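Local coordinates for protein phosphoglycerol transferase GacH (Streptococcus pyogenes MGAS5005, PDB 6DGM) that probably transfers glycerol phosphate to streptococcal rhamnose polysaccharide, this chain being the sulfatase-like catalytic part of a membrane protein that binds manganese, calcium and sn-glycerol-1-phosphate, at residues 103-108 with 114-119; 362-365 with 370-373; 53-58 with 274-279; 337-342 with 348-353. One frame throughout, in Å; residues are numbered along the deposited sequence.

Contact 1. Residues 103-108 with 114-119; sequences YNFSSS and SEVFPK
Val116 and Phe105 meet with their side chains coming from opposite directions, and they account for most of the buried surface. The two methyls of the valine divide the work. CG1 sits just past the CZ/CE1 end of the ring, 3.7 Å from Phe105 CZ. CG2 lies over the face on that same side, 4.3 Å from the ring centroid and 16° off the ring normal, a CH-pi contact displaced toward the rim. Both methyls can take part because the chi1 of 173° sets CG1 anti to the backbone N of Val116 and CG2 anti to its carbonyl carbon, which spreads the fork along one side of the ring. A beta-branched residue suits this place, since its breadth begins right at the backbone, while the flat phenyl offers it a broad apolar surface. In the sulfatase-like, alkaline-phosphatase-type domain, 103-108 precedes the short helix 112-115, and 114-119 carries its last residues and the chain beyond. Phe94 of helix 89-98 packs on both Phe105 and Val116; Thr366, just beyond helix 349-365, touches the same pair. Toward solvent the contact turns polar. Glu115 OE1 stands 3.8 Å from Ser108 O, and a water spans the gap by donating to both: it lies 2.8 Å from Ser108 O, with a weak, longer link of 3.3 Å to Glu115 OE1. The other carboxylate oxygen, OE2, accepts from the backbone N atoms of Ser110 and Val111, so the acid is gripped mainly by the turn preceding its own segment. Behind Ser108, its OG shares a hydrogen bond of 2.6 Å with Ser106 OG.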
loop_
_atom_site.group_PDB
_atom_site.type_symbol
_atom_site.label_atom_id
_atom_site.label_comp_id
_atom_site.label_asym_id
_atom_site.label_seq_id
_atom_site.Cartn_x
_atom_site.Cartn_y
_atom_site.Cartn_z
ATOM N N TYR A 103 2.355 -12.773 4.729
ATOM C CA TYR A 103 2.206 -13.722 5.819
ATOM C C TYR A 103 1.910 -15.140 5.345
ATOM O O TYR A 103 2.017 -16.063 6.162
ATOM C CB TYR A 103 1.154 -13.251 6.836
ATOM C CG TYR A 103 -0.248 -13.048 6.342
ATOM C CD1 TYR A 103 -1.030 -14.128 5.925
ATOM C CD2 TYR A 103 -0.832 -11.784 6.342
ATOM C CE1 TYR A 103 -2.312 -13.948 5.477
ATOM C CE2 TYR A 103 -2.116 -11.598 5.909
ATOM C CZ TYR A 103 -2.864 -12.688 5.474
ATOM O OH TYR A 103 -4.156 -12.521 5.023
ATOM N N ASN A 104 1.561 -15.330 4.072
ATOM C CA ASN A 104 1.350 -16.667 3.528
ATOM C C ASN A 104 2.582 -17.239 2.845
ATOM O O ASN A 104 2.590 -18.430 2.516
ATOM C CB ASN A 104 0.176 -16.691 2.556
ATOM C CG ASN A 104 -1.152 -16.700 3.267
ATOM O OD1 ASN A 104 -1.233 -17.056 4.453
ATOM N ND2 ASN A 104 -2.217 -16.343 2.538
ATOM N N PHE A 105 3.627 -16.441 2.663
ATOM C CA PHE A 105 4.863 -16.974 2.119
ATOM C C PHE A 105 5.730 -17.525 3.245
ATOM O O PHE A 105 5.468 -17.312 4.428
ATOM C CB PHE A 105 5.617 -15.885 1.355
ATOM C CG PHE A 105 4.988 -15.513 0.039
ATOM C CD1 PHE A 105 4.942 -16.420 -1.016
ATOM C CD2 PHE A 105 4.431 -14.270 -0.140
ATOM C CE1 PHE A 105 4.367 -16.068 -2.221
ATOM C CE2 PHE A 105 3.860 -13.913 -1.343
ATOM C CZ PHE A 105 3.822 -14.797 -2.380
ATOM N N SER A 106 6.768 -18.254 2.857
ATOM C CA SER A 106 7.677 -18.841 3.828
ATOM C C SER A 106 8.407 -17.756 4.607
ATOM O O SER A 106 8.711 -16.684 4.085
ATOM C CB SER A 106 8.699 -19.712 3.098
ATOM O OG SER A 106 9.778 -20.003 3.963
ATOM N N SER A 107 8.690 -18.040 5.884
ATOM C CA SER A 107 9.477 -17.113 6.680
ATOM C C SER A 107 10.894 -16.941 6.140
ATOM O O SER A 107 11.551 -15.950 6.470
ATOM C CB SER A 107 9.544 -17.577 8.136
ATOM O OG SER A 107 8.257 -17.521 8.720
ATOM N N SER A 108 11.363 -17.879 5.313
ATOM C CA SER A 108 12.670 -17.733 4.682
ATOM C C SER A 108 12.743 -16.567 3.702
ATOM O O SER A 108 13.848 -16.126 3.374
ATOM C CB SER A 108 13.041 -19.017 3.942
ATOM O OG SER A 108 12.082 -19.350 2.945
ATOM N N SER A 114 12.651 -9.692 -5.014
ATOM C CA SER A 114 13.826 -10.444 -5.428
ATOM C C SER A 114 13.603 -11.944 -5.445
ATOM O O SER A 114 14.185 -12.631 -6.285
ATOM C CB SER A 114 14.995 -10.176 -4.476
ATOM O OG SER A 114 15.393 -8.818 -4.516
ATOM N N GLU A 115 12.774 -12.470 -4.537
ATOM C CA GLU A 115 12.659 -13.905 -4.334
ATOM C C GLU A 115 11.357 -14.517 -4.831
ATOM O O GLU A 115 11.304 -15.739 -5.015
ATOM C CB GLU A 115 12.772 -14.231 -2.844
ATOM C CG GLU A 115 14.103 -13.804 -2.255
ATOM C CD GLU A 115 14.175 -13.986 -0.768
ATOM O OE1 GLU A 115 13.879 -15.098 -0.285
ATOM O OE2 GLU A 115 14.545 -13.017 -0.062
ATOM N N VAL A 116 10.300 -13.726 -4.972
ATOM C CA VAL A 116 8.996 -14.245 -5.382
ATOM C C VAL A 116 8.567 -13.661 -6.734
ATOM O O VAL A 116 8.226 -14.414 -7.653
ATOM C CB VAL A 116 7.920 -14.009 -4.306
ATOM C CG1 VAL A 116 6.521 -14.407 -4.842
ATOM C CG2 VAL A 116 8.225 -14.797 -3.056
ATOM N N PHE A 117 8.612 -12.339 -6.863
ATOM C CA PHE A 117 8.189 -11.740 -8.133
ATOM C C PHE A 117 8.850 -12.397 -9.340
ATOM O O PHE A 117 8.136 -12.727 -10.298
ATOM C CB PHE A 117 8.393 -10.219 -8.154
ATOM C CG PHE A 117 7.867 -9.576 -9.413
ATOM C CD1 PHE A 117 8.656 -9.492 -10.544
ATOM C CD2 PHE A 117 6.571 -9.108 -9.461
ATOM C CE1 PHE A 117 8.166 -8.929 -11.707
ATOM C CE2 PHE A 117 6.066 -8.539 -10.634
ATOM C CZ PHE A 117 6.871 -8.460 -11.750
ATOM N N PRO A 118 10.168 -12.610 -9.369
ATOM C CA PRO A 118 10.788 -13.157 -10.595
ATOM C C PRO A 118 10.327 -14.551 -10.932
ATOM O O PRO A 118 10.490 -14.993 -12.077
ATOM C CB PRO A 118 12.293 -13.129 -10.293
ATOM C CG PRO A 118 12.433 -12.115 -9.165
ATOM C CD PRO A 118 11.175 -12.211 -8.362
ATOM N N LYS A 119 9.763 -15.267 -9.972
ATOM C CA LYS A 119 9.296 -16.621 -10.239
ATOM C C LYS A 119 7.857 -16.677 -10.716
ATOM O O LYS A 119 7.402 -17.756 -11.117
ATOM C CB LYS A 119 9.482 -17.475 -8.989
ATOM C CG LYS A 119 10.958 -17.708 -8.671
ATOM C CD LYS A 119 11.171 -18.505 -7.407
ATOM C CE LYS A 119 12.663 -18.573 -7.075
ATOM N NZ LYS A 119 13.497 -18.888 -8.276
HETATM O O HOH W 1 16.030 -16.657 1.694
#

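Contact 2. Residues 362-365 with 370-373; sequences QYDV and GYLL
Asp364, in the last turn of helix 349-365, reaches across to the backbone of residues 370-373, where its carboxylate receives successive N-H groups at the start of a 3-10 segment, an arrangement probably favoured by the N-terminal end of that helical turn. The chain doubles back here after the helix, in the C-terminal part of the molecule. Gly370 comes first: its N gives a weak hydrogen bond to Asp364 O, 3.3 Å long, and its positive phi is a conformation glycine adopts easily. At Tyr371 the backbone N donates over 2.8 Å to Asp364 OD1, which accepts with its syn lone pair; this oxygen also accepts from Tyr9 OH, whose ring meets that of Tyr371. Next, Leu372 N binds Asp364 OD2 at 2.9 Å, the straighter of the two carboxylate bonds at 161°, arriving on the syn side but 31° out of the carboxylate plane. With CG anti to the backbone N of Asp364 (chi1 -171°), the acid is directed at the turn, and two bonds through different oxygens restrain its rotation. A short aspartate suits the site because few torsions have to be fixed. Leu372 adds an apolar flank, with Ile14 of helix 11-29 touching both it and Asp364. Beside the polar grip, Leu372 CD1 rests 3.8 Å from Val365 CG1. Last, Leu373 N closes the turn onto Gly370 O at 3.1 Å.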
loop_
_atom_site.group_PDB
_atom_site.type_symbol
_atom_site.label_atom_id
_atom_site.label_comp_id
_atom_site.label_asym_id
_atom_site.label_seq_id
_atom_site.Cartn_x
_atom_site.Cartn_y
_atom_site.Cartn_z
ATOM N N GLN A 362 -2.546 -18.389 -4.338
ATOM C CA GLN A 362 -1.238 -17.766 -4.157
ATOM C C GLN A 362 -0.120 -18.730 -4.505
ATOM O O GLN A 362 0.871 -18.344 -5.144
ATOM C CB GLN A 362 -1.154 -17.332 -2.695
ATOM C CG GLN A 362 0.102 -16.580 -2.285
ATOM C CD GLN A 362 -0.075 -15.863 -0.959
ATOM O OE1 GLN A 362 -1.150 -15.900 -0.351
ATOM N NE2 GLN A 362 0.993 -15.224 -0.487
ATOM N N TYR A 363 -0.256 -19.989 -4.097
ATOM C CA TYR A 363 0.721 -20.993 -4.491
ATOM C C TYR A 363 0.678 -21.214 -5.995
ATOM O O TYR A 363 1.724 -21.234 -6.661
ATOM C CB TYR A 363 0.449 -22.291 -3.726
ATOM C CG TYR A 363 1.475 -23.363 -3.963
ATOM C CD1 TYR A 363 2.666 -23.380 -3.259
ATOM C CD2 TYR A 363 1.257 -24.362 -4.906
ATOM C CE1 TYR A 363 3.604 -24.355 -3.477
ATOM C CE2 TYR A 363 2.193 -25.333 -5.133
ATOM C CZ TYR A 363 3.356 -25.331 -4.424
ATOM O OH TYR A 363 4.282 -26.315 -4.668
ATOM N N ASP A 364 -0.528 -21.319 -6.559
ATOM C CA ASP A 364 -0.645 -21.655 -7.969
ATOM C C ASP A 364 0.085 -20.650 -8.847
ATOM O O ASP A 364 0.706 -21.030 -9.850
ATOM C CB ASP A 364 -2.110 -21.717 -8.388
ATOM C CG ASP A 364 -2.275 -22.280 -9.775
ATOM O OD1 ASP A 364 -1.996 -23.494 -9.915
ATOM O OD2 ASP A 364 -2.650 -21.524 -10.712
ATOM N N VAL A 365 -0.004 -19.358 -8.506
ATOM C CA VAL A 365 0.552 -18.310 -9.346
ATOM C C VAL A 365 2.006 -17.976 -9.022
ATOM O O VAL A 365 2.615 -17.175 -9.747
ATOM C CB VAL A 365 -0.288 -17.015 -9.259
ATOM C CG1 VAL A 365 -1.759 -17.289 -9.572
ATOM C CG2 VAL A 365 -0.148 -16.340 -7.897
ATOM N N GLY A 370 0.374 -23.475 -12.083
ATOM C CA GLY A 370 -0.346 -22.645 -13.036
ATOM C C GLY A 370 -1.632 -23.278 -13.516
ATOM O O GLY A 370 -1.984 -23.143 -14.696
ATOM N N TYR A 371 -2.338 -23.983 -12.629
ATOM C CA TYR A 371 -3.625 -24.556 -12.987
ATOM C C TYR A 371 -4.629 -23.484 -13.386
ATOM O O TYR A 371 -5.563 -23.764 -14.145
ATOM C CB TYR A 371 -4.178 -25.367 -11.813
ATOM C CG TYR A 371 -3.415 -26.629 -11.509
ATOM C CD1 TYR A 371 -3.050 -27.506 -12.524
ATOM C CD2 TYR A 371 -3.076 -26.964 -10.201
ATOM C CE1 TYR A 371 -2.359 -28.676 -12.251
ATOM C CE2 TYR A 371 -2.387 -28.136 -9.919
ATOM C CZ TYR A 371 -2.029 -28.986 -10.953
ATOM O OH TYR A 371 -1.341 -30.156 -10.707
ATOM N N LEU A 372 -4.467 -22.258 -12.876
ATOM C CA LEU A 372 -5.420 -21.209 -13.197
ATOM C C LEU A 372 -5.388 -20.812 -14.668
ATOM O O LEU A 372 -6.306 -20.115 -15.114
ATOM C CB LEU A 372 -5.160 -19.984 -12.335
ATOM C CG LEU A 372 -5.698 -20.100 -10.918
ATOM C CD1 LEU A 372 -5.134 -18.992 -10.048
ATOM C CD2 LEU A 372 -7.201 -20.033 -10.901
ATOM N N LEU A 373 -4.372 -21.237 -15.426
ATOM C CA LEU A 373 -4.325 -20.905 -16.849
ATOM C C LEU A 373 -5.501 -21.504 -17.607
ATOM O O LEU A 373 -5.838 -21.030 -18.697
ATOM C CB LEU A 373 -3.002 -21.371 -17.461
ATOM C CG LEU A 373 -1.750 -20.691 -16.894
ATOM C CD1 LEU A 373 -0.502 -21.371 -17.431
ATOM C CD2 LEU A 373 -1.718 -19.202 -17.211
#

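Contact 3. Residues 53-58 with 274-279; sequences DRVSNV and GLYPDS
Tyr276 projects its ring toward Val55 and Val58, joining the loop after strand 263-269 to the loop that leads from strand 40-46 into strand 58-60. Both loops rise from the C-terminal ends of neighbouring parallel strands in the central sheet of this alkaline-phosphatase-like fold, the edge on which the active site lies. From CB, the chi1 of -58° carries CG anti to the carbonyl carbon and sends the ring across the gap. CD1 meets Val55 CG1 at 3.9 Å. Next, CE1 touches Val58 CG2 at 3.7 Å; that methyl stands at the ring edge, near its plane, and the two side chains cross at about a right angle. CZ lies 3.7 Å from Val55 CG2, which sits over one face, 25° off the ring normal, in a CH-pi contact. Leu275 CD1 is over the centre of the opposite face, so the ring is sandwiched between aliphatic groups. At the tip, OH lies beside Val55 CG2. The aromatic ring suits the position as a flat apolar wall; Leu235 of helix 229-257 packs on it too. The valines are held by a type I turn from Val55 to Val58, closed by Val58 N to Val55 O. At the outer margin, Asn57 ND2 makes a weak, bent hydrogen bond of 2.9 Å to Ser279 O, and a bridging water, bonded to Ser279 OG at 2.8 Å, accepts weakly from the same ND2.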
loop_
_atom_site.group_PDB
_atom_site.type_symbol
_atom_site.label_atom_id
_atom_site.label_comp_id
_atom_site.label_asym_id
_atom_site.label_seq_id
_atom_site.Cartn_x
_atom_site.Cartn_y
_atom_site.Cartn_z
ATOM N N ASP A 53 1.367 9.682 17.954
ATOM C CA ASP A 53 0.423 9.700 19.061
ATOM C C ASP A 53 -0.032 8.304 19.468
ATOM O O ASP A 53 -0.514 8.130 20.593
ATOM C CB ASP A 53 -0.787 10.552 18.672
ATOM C CG ASP A 53 -1.737 10.777 19.827
ATOM O OD1 ASP A 53 -1.323 10.585 20.993
ATOM O OD2 ASP A 53 -2.902 11.144 19.563
ATOM N N ARG A 54 0.111 7.303 18.595
ATOM C CA ARG A 54 -0.263 5.943 18.954
ATOM C C ARG A 54 0.818 5.223 19.750
ATOM O O ARG A 54 0.570 4.127 20.264
ATOM C CB ARG A 54 -0.551 5.094 17.709
ATOM C CG ARG A 54 -1.940 5.199 17.182
ATOM C CD ARG A 54 -2.247 4.043 16.226
ATOM N NE ARG A 54 -1.320 3.989 15.110
ATOM C CZ ARG A 54 -1.360 4.821 14.077
ATOM N NH1 ARG A 54 -2.281 5.783 14.024
ATOM N NH2 ARG A 54 -0.487 4.694 13.095
ATOM N N VAL A 55 2.021 5.777 19.820
ATOM C CA VAL A 55 3.088 5.183 20.616
ATOM C C VAL A 55 2.899 5.624 22.060
ATOM O O VAL A 55 3.017 6.814 22.376
ATOM C CB VAL A 55 4.467 5.578 20.066
ATOM C CG1 VAL A 55 5.551 4.852 20.819
ATOM C CG2 VAL A 55 4.515 5.257 18.575
ATOM N N SER A 56 2.630 4.652 22.943
ATOM C CA SER A 56 2.073 4.940 24.262
ATOM C C SER A 56 2.922 5.929 25.053
ATOM O O SER A 56 2.392 6.842 25.700
ATOM C CB SER A 56 1.934 3.639 25.069
ATOM O OG SER A 56 1.162 2.675 24.381
ATOM N N ASN A 57 4.236 5.732 25.077
ATOM C CA ASN A 57 5.079 6.494 25.989
ATOM C C ASN A 57 5.657 7.754 25.367
ATOM O O ASN A 57 6.575 8.348 25.946
ATOM C CB ASN A 57 6.201 5.622 26.550
ATOM C CG ASN A 57 5.695 4.587 27.520
ATOM O OD1 ASN A 57 4.638 4.747 28.128
ATOM N ND2 ASN A 57 6.461 3.524 27.686
ATOM N N VAL A 58 5.117 8.191 24.243
ATOM C CA VAL A 58 5.604 9.360 23.509
ATOM C C VAL A 58 4.690 10.538 23.787
ATOM O O VAL A 58 3.463 10.382 23.885
ATOM C CB VAL A 58 5.643 9.049 21.994
ATOM C CG1 VAL A 58 5.511 10.321 21.155
ATOM C CG2 VAL A 58 6.914 8.309 21.661
ATOM N N GLY A 274 12.283 3.593 12.316
ATOM C CA GLY A 274 13.069 2.789 13.227
ATOM C C GLY A 274 13.812 3.663 14.215
ATOM O O GLY A 274 15.053 3.720 14.214
ATOM N N LEU A 275 13.062 4.401 15.025
ATOM C CA LEU A 275 13.678 5.256 16.023
ATOM C C LEU A 275 13.215 4.996 17.442
ATOM O O LEU A 275 13.823 5.544 18.368
ATOM C CB LEU A 275 13.449 6.742 15.700
ATOM C CG LEU A 275 11.991 7.220 15.597
ATOM C CD1 LEU A 275 11.370 7.532 16.942
ATOM C CD2 LEU A 275 11.924 8.434 14.669
ATOM N N TYR A 276 12.173 4.168 17.642
ATOM C CA TYR A 276 11.653 3.960 18.980
ATOM C C TYR A 276 12.289 2.726 19.610
ATOM O O TYR A 276 12.429 1.696 18.947
ATOM C CB TYR A 276 10.151 3.695 18.922
ATOM C CG TYR A 276 9.285 4.748 18.279
ATOM C CD1 TYR A 276 8.887 5.869 19.001
ATOM C CD2 TYR A 276 8.826 4.612 16.971
ATOM C CE1 TYR A 276 8.075 6.825 18.445
ATOM C CE2 TYR A 276 8.005 5.577 16.392
ATOM C CZ TYR A 276 7.638 6.691 17.138
ATOM O OH TYR A 276 6.805 7.644 16.576
ATOM N N PRO A 277 12.646 2.793 20.889
ATOM C CA PRO A 277 12.951 1.566 21.631
ATOM C C PRO A 277 11.671 0.800 21.922
ATOM O O PRO A 277 10.574 1.362 21.943
ATOM C CB PRO A 277 13.597 2.082 22.920
ATOM C CG PRO A 277 12.963 3.408 23.128
ATOM C CD PRO A 277 12.699 3.989 21.746
ATOM N N ASP A 278 11.811 -0.512 22.142
ATOM C CA ASP A 278 10.633 -1.328 22.420
ATOM C C ASP A 278 9.864 -0.812 23.630
ATOM O O ASP A 278 8.636 -0.952 23.690
ATOM C CB ASP A 278 11.012 -2.791 22.628
ATOM C CG ASP A 278 11.224 -3.544 21.318
ATOM O OD1 ASP A 278 10.960 -2.993 20.232
ATOM O OD2 ASP A 278 11.669 -4.712 21.403
ATOM N N SER A 279 10.557 -0.213 24.597
ATOM C CA SER A 279 9.883 0.296 25.783
ATOM C C SER A 279 8.825 1.340 25.431
ATOM O O SER A 279 7.869 1.526 26.193
ATOM C CB SER A 279 10.916 0.927 26.709
ATOM O OG SER A 279 11.417 2.104 26.117
HETATM O O HOH W 2 9.655 4.163 26.809
#

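Contact 4. Residues 337-342 with 348-353; sequences LNKASV and SPEVKA
Apolar packing at the backbone joins Ala340 to Val351, whose CA atoms are only 4.2 Å apart. Ala340 CB sits 4.0 Å from Val351 CG1, and the small alanine suits a place where two chains approach this closely, because its side chain ends at the methyl. The valine straddles the other chain: CG1 lies over the Ala340 backbone, near CA and O, while CG2 lies alongside the carbonyl of the preceding residue, 3.4 Å from Lys339 O. Its chi1 of 177°, with CG1 anti to the backbone N of Val351, turns both branches to that chain.

Water-mediated bonding supplies the polar link. One water donates to Lys339 O at 2.6 Å and to Glu350 OE1 at 2.8 Å, tying a carbonyl at the end of helix 328-339 to an acid in the first turn of helix 349-365.

Charged side chains meet less directly. The extended Lys339 passes obliquely beside Glu350, its methylene CD 3.9 Å from Glu350 OE2, but NZ stays 4.8 Å from that oxygen and forms its salt bridge with Glu335. Opposite charges at this separation would probably still attract. A long lysine suits the outer side of the contact, where its aliphatic part can pack while the amine reaches back along its own helix.

Hydrogen bonding within residues 348-353 fixes the second helix start: Val351 N donates to Ser348 OG over 3.2 Å in an almost straight bond. Pro349 fits the first turn, where no backbone N-H is required. The whole is a helix-loop-helix connection, helix 328-339 ending at Lys339, with Ala340 leaving the helical conformation, and helix 349-365 beginning with a serine N-cap.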
loop_
_atom_site.group_PDB
_atom_site.type_symbol
_atom_site.label_atom_id
_atom_site.label_comp_id
_atom_site.label_asym_id
_atom_site.label_seq_id
_atom_site.Cartn_x
_atom_site.Cartn_y
_atom_site.Cartn_z
ATOM N N LEU A 337 -10.601 -9.460 2.718
ATOM C CA LEU A 337 -10.687 -8.149 3.363
ATOM C C LEU A 337 -11.725 -8.159 4.478
ATOM O O LEU A 337 -11.459 -7.705 5.596
ATOM C CB LEU A 337 -11.047 -7.087 2.318
ATOM C CG LEU A 337 -11.564 -5.727 2.805
ATOM C CD1 LEU A 337 -10.440 -4.924 3.471
ATOM C CD2 LEU A 337 -12.156 -4.940 1.622
ATOM N N ASN A 338 -12.905 -8.703 4.201
ATOM C CA ASN A 338 -14.009 -8.592 5.139
ATOM C C ASN A 338 -14.012 -9.668 6.209
ATOM O O ASN A 338 -14.476 -9.409 7.326
ATOM C CB ASN A 338 -15.343 -8.632 4.381
ATOM C CG ASN A 338 -15.617 -7.340 3.630
ATOM O OD1 ASN A 338 -15.269 -6.256 4.101
ATOM N ND2 ASN A 338 -16.251 -7.447 2.462
ATOM N N LYS A 339 -13.539 -10.876 5.901
ATOM C CA LYS A 339 -13.758 -11.995 6.804
ATOM C C LYS A 339 -12.517 -12.778 7.201
ATOM O O LYS A 339 -12.633 -13.668 8.055
ATOM C CB LYS A 339 -14.763 -12.986 6.198
ATOM C CG LYS A 339 -16.077 -12.360 5.755
ATOM C CD LYS A 339 -16.956 -13.387 5.065
ATOM C CE LYS A 339 -18.153 -12.736 4.398
ATOM N NZ LYS A 339 -18.990 -13.741 3.682
ATOM N N ALA A 340 -11.350 -12.515 6.614
ATOM C CA ALA A 340 -10.233 -13.415 6.863
ATOM C C ALA A 340 -8.891 -12.706 6.920
ATOM O O ALA A 340 -7.855 -13.338 6.681
ATOM C CB ALA A 340 -10.214 -14.551 5.818
ATOM N N SER A 341 -8.867 -11.420 7.278
ATOM C CA SER A 341 -7.595 -10.719 7.282
ATOM C C SER A 341 -7.037 -10.517 8.698
ATOM O O SER A 341 -7.443 -11.189 9.658
ATOM C CB SER A 341 -7.737 -9.386 6.534
ATOM O OG SER A 341 -6.459 -8.817 6.296
ATOM N N VAL A 342 -6.095 -9.585 8.833
ATOM C CA VAL A 342 -5.278 -9.480 10.039
ATOM C C VAL A 342 -6.027 -8.970 11.254
ATOM O O VAL A 342 -5.488 -9.033 12.368
ATOM C CB VAL A 342 -4.047 -8.596 9.763
ATOM C CG1 VAL A 342 -3.177 -9.222 8.703
ATOM C CG2 VAL A 342 -4.467 -7.199 9.349
ATOM N N SER A 348 -9.685 -18.852 13.638
ATOM C CA SER A 348 -11.109 -18.909 13.354
ATOM C C SER A 348 -11.370 -19.825 12.166
ATOM O O SER A 348 -10.758 -19.655 11.109
ATOM C CB SER A 348 -11.625 -17.511 13.025
ATOM O OG SER A 348 -12.720 -17.569 12.119
ATOM N N PRO A 349 -12.277 -20.786 12.287
ATOM C CA PRO A 349 -12.570 -21.656 11.135
ATOM C C PRO A 349 -12.948 -20.926 9.864
ATOM O O PRO A 349 -12.537 -21.335 8.769
ATOM C CB PRO A 349 -13.724 -22.522 11.658
ATOM C CG PRO A 349 -13.441 -22.649 13.120
ATOM C CD PRO A 349 -12.856 -21.311 13.539
ATOM N N GLU A 350 -13.713 -19.837 9.962
ATOM C CA GLU A 350 -14.050 -19.102 8.752
ATOM C C GLU A 350 -12.814 -18.453 8.148
ATOM O O GLU A 350 -12.624 -18.483 6.926
ATOM C CB GLU A 350 -15.102 -18.036 9.035
ATOM C CG GLU A 350 -15.436 -17.213 7.803
ATOM C CD GLU A 350 -16.657 -16.350 8.003
ATOM O OE1 GLU A 350 -16.625 -15.496 8.914
ATOM O OE2 GLU A 350 -17.659 -16.562 7.283
ATOM N N VAL A 351 -11.962 -17.859 8.987
ATOM C CA VAL A 351 -10.718 -17.280 8.490
ATOM C C VAL A 351 -9.893 -18.347 7.779
ATOM O O VAL A 351 -9.365 -18.121 6.680
ATOM C CB VAL A 351 -9.936 -16.624 9.642
ATOM C CG1 VAL A 351 -8.608 -16.093 9.143
ATOM C CG2 VAL A 351 -10.756 -15.511 10.265
ATOM N N LYS A 352 -9.768 -19.521 8.398
ATOM C CA LYS A 352 -8.935 -20.571 7.828
ATOM C C LYS A 352 -9.489 -21.065 6.501
ATOM O O LYS A 352 -8.724 -21.405 5.592
ATOM C CB LYS A 352 -8.830 -21.738 8.792
ATOM C CG LYS A 352 -7.989 -21.500 10.027
ATOM C CD LYS A 352 -8.003 -22.807 10.829
ATOM C CE LYS A 352 -7.329 -22.703 12.165
ATOM N NZ LYS A 352 -7.529 -23.981 12.935
ATOM N N ALA A 353 -10.816 -21.149 6.382
ATOM C CA ALA A 353 -11.414 -21.652 5.152
ATOM C C ALA A 353 -11.127 -20.711 3.995
ATOM O O ALA A 353 -10.687 -21.143 2.924
ATOM C CB ALA A 353 -12.925 -21.839 5.331
HETATM O O HOH W 3 -14.493 -14.054 9.888
#

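In the fold
Helix 349-365 connects three contacts: contact 4 lies at its start, contact 2 at its end (centres 21 Å apart), and contact 1 packs against it between them. Contact 1 touches contact 2 through Asn104 ND2 and Gln362 OE1 (3.1 Å, a probable hydrogen bond), and contact 4 through Tyr103 CE2 and Val342 CG1 (3.8 Å). Contact 3 stands apart, on the opposite side of the chain's centre from contact 2, centres about 41 Å apart. It follows the metal-site residues Asp270 and His271, and its Tyr276 side chain is about 13 Å from manganese. Contacts 1, 2 and 4 lie away from the known sites, the Glu115 side chain of contact 1 being about 13 Å from bound sn-glycerol-1-phosphate.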